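Local coordinates for tudor and KH domain-containing protein homolog (PDB 5VQH) that acts in primary piRNA biogenesis, its extended Tudor domain recognising symmetrically dimethylated arginines of the Piwi proteins Siwi and Ago3 to keep transposons silent in the germline, at residues R71-G76 / A92-I97. Numbering follows the deposited sequence.
Sequences RHVSVG and ARVHDI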
loop_
_atom_site.group_PDB
_atom_site.type_symbol
_atom_site.label_atom_id
_atom_site.label_comp_id
_atom_site.label_asym_id
_atom_site.label_seq_id
_atom_site.Cartn_x
_atom_site.Cartn_y
_atom_site.Cartn_z
ATOM N N ARG A 71 13.062 19.806 -11.104
ATOM C CA ARG A 71 12.715 20.820 -12.091
ATOM C C ARG A 71 11.633 20.289 -13.030
ATOM O O ARG A 71 10.864 21.070 -13.582
ATOM C CB ARG A 71 13.932 21.273 -12.887
ATOM C CG ARG A 71 15.060 21.902 -12.072
ATOM C CD ARG A 71 16.402 21.630 -12.744
ATOM N NE ARG A 71 16.551 20.205 -13.091
ATOM C CZ ARG A 71 17.647 19.662 -13.617
ATOM N NH1 ARG A 71 18.727 20.406 -13.851
ATOM N NH2 ARG A 71 17.661 18.360 -13.898
ATOM N N HIS A 72 11.605 18.966 -13.220
ATOM C CA HIS A 72 10.541 18.302 -13.938
ATOM C C HIS A 72 10.043 17.067 -13.188
ATOM O O HIS A 72 10.824 16.334 -12.596
ATOM C CB HIS A 72 11.022 17.871 -15.318
ATOM C CG HIS A 72 9.935 17.284 -16.164
ATOM N ND1 HIS A 72 9.932 15.964 -16.563
ATOM C CD2 HIS A 72 8.788 17.825 -16.646
ATOM C CE1 HIS A 72 8.844 15.726 -17.273
ATOM N NE2 HIS A 72 8.132 16.838 -17.335
ATOM N N VAL A 73 8.742 16.823 -13.258
ATOM C CA VAL A 73 8.147 15.655 -12.669
ATOM C C VAL A 73 7.212 14.964 -13.652
ATOM O O VAL A 73 6.467 15.613 -14.366
ATOM C CB VAL A 73 7.420 15.991 -11.371
ATOM C CG1 VAL A 73 6.294 16.974 -11.567
ATOM C CG2 VAL A 73 6.893 14.733 -10.713
ATOM N N SER A 74 7.288 13.634 -13.683
ATOM C CA SER A 74 6.572 12.803 -14.643
ATOM C C SER A 74 5.708 11.759 -13.935
ATOM O O SER A 74 6.006 11.326 -12.848
ATOM C CB SER A 74 7.551 12.086 -15.576
ATOM O OG SER A 74 8.759 12.814 -15.662
ATOM N N VAL A 75 4.618 11.377 -14.566
ATOM C CA VAL A 75 3.799 10.346 -14.030
ATOM C C VAL A 75 4.640 9.094 -14.084
ATOM O O VAL A 75 5.378 8.873 -15.035
ATOM C CB VAL A 75 2.492 10.230 -14.827
ATOM C CG1 VAL A 75 1.921 8.835 -14.818
ATOM C CG2 VAL A 75 1.480 11.186 -14.245
ATOM N N GLY A 76 4.544 8.294 -13.029
ATOM C CA GLY A 76 5.281 7.053 -12.943
ATOM C C GLY A 76 6.635 7.249 -12.328
ATOM O O GLY A 76 7.344 6.288 -12.120
ATOM N N ALA A 92 7.563 7.498 -2.935
ATOM C CA ALA A 92 6.258 7.440 -3.563
ATOM C C ALA A 92 6.405 7.481 -5.076
ATOM O O ALA A 92 7.410 7.960 -5.597
ATOM C CB ALA A 92 5.448 8.608 -3.102
ATOM N N ARG A 93 5.389 6.994 -5.778
ATOM C CA ARG A 93 5.344 7.038 -7.234
ATOM C C ARG A 93 4.232 8.017 -7.634
ATOM O O ARG A 93 3.131 7.923 -7.138
ATOM C CB ARG A 93 5.061 5.642 -7.788
ATOM C CG ARG A 93 5.146 5.523 -9.297
ATOM C CD ARG A 93 4.676 4.162 -9.805
ATOM N NE ARG A 93 5.572 3.046 -9.427
ATOM C CZ ARG A 93 6.822 2.842 -9.882
ATOM N NH1 ARG A 93 7.425 3.668 -10.743
ATOM N NH2 ARG A 93 7.494 1.796 -9.447
ATOM N N VAL A 94 4.528 8.948 -8.531
ATOM C CA VAL A 94 3.550 9.892 -8.995
ATOM C C VAL A 94 2.548 9.131 -9.836
ATOM O O VAL A 94 2.926 8.556 -10.864
ATOM C CB VAL A 94 4.238 11.007 -9.815
ATOM C CG1 VAL A 94 3.206 11.953 -10.392
ATOM C CG2 VAL A 94 5.207 11.805 -8.915
ATOM N N HIS A 95 1.288 9.079 -9.411
ATOM C CA HIS A 95 0.285 8.340 -10.164
ATOM C C HIS A 95 -0.448 9.230 -11.150
ATOM O O HIS A 95 -0.799 8.799 -12.246
ATOM C CB HIS A 95 -0.714 7.662 -9.238
ATOM C CG HIS A 95 -1.911 7.101 -9.949
ATOM N ND1 HIS A 95 -3.126 7.768 -10.020
ATOM C CD2 HIS A 95 -2.076 5.949 -10.647
ATOM C CE1 HIS A 95 -3.984 7.046 -10.723
ATOM N NE2 HIS A 95 -3.375 5.932 -11.103
ATOM N N ASP A 96 -0.677 10.477 -10.766
ATOM C CA ASP A 96 -1.282 11.429 -11.665
ATOM C C ASP A 96 -0.960 12.857 -11.232
ATOM O O ASP A 96 -0.519 13.077 -10.116
ATOM C CB ASP A 96 -2.788 11.204 -11.659
ATOM C CG ASP A 96 -3.469 11.880 -12.797
ATOM O OD1 ASP A 96 -2.741 12.355 -13.718
ATOM O OD2 ASP A 96 -4.723 11.945 -12.749
ATOM N N ILE A 97 -1.162 13.809 -12.126
ATOM C CA ILE A 97 -1.011 15.215 -11.809
ATOM C C ILE A 97 -2.297 15.939 -12.175
ATOM O O ILE A 97 -2.811 15.768 -13.275
ATOM C CB ILE A 97 0.145 15.824 -12.587
ATOM C CG1 ILE A 97 1.434 15.162 -12.153
ATOM C CG2 ILE A 97 0.272 17.325 -12.318
ATOM C CD1 ILE A 97 2.598 15.503 -13.066
#
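V75 and V94 meet where the loop entering the five-stranded antiparallel sheet of the Tudor domain crosses strand 89-98, their CA atoms 5.1 Å apart. The loop runs obliquely across the strand before strand 78-82 pairs with it. That pairing is prepared at G76, whose N-H bonds to V94 O at 2.7 Å, nearly straight (164°) and in the carbonyl plane; Q77 continues the backbone bonding to V94. V94 is buried, and its CB lies 3.5 Å from S74 O. V94 CG2, anti to the carbonyl carbon and beside the backbone N, meets V73 CG2 at 3.8 Å, the two side chains crossing at about a right angle. V75 packs mainly on backbone: CG1 touches H95 O at 3.7 Å, and CG2 rests on D96 CA at 3.8 Å, with wider apolar contacts to V94 CG1 and I97 CG1. This backbone forms a classic beta bulge, H95 and D96 together facing D110 of strand 108-113, whose carboxylate also takes the H95 ND1 bond. One residue before V94 on the strand, R93 reaches back to G76: its chain extends through chi2, then bends at chi3 (-68°), and NH1 donates to G76 O over 3.0 Å. The oxygen lies at the guanidinium edge, only 7° out of its plane, but the bond is bent and the donor tilted from the carbonyl plane. With an alanine here, the G76 carbonyl would probably lose its guanidinium donor and the loop end be freer to shift. R93 CG passes beside the same oxygen, 3.7 Å from G76 O.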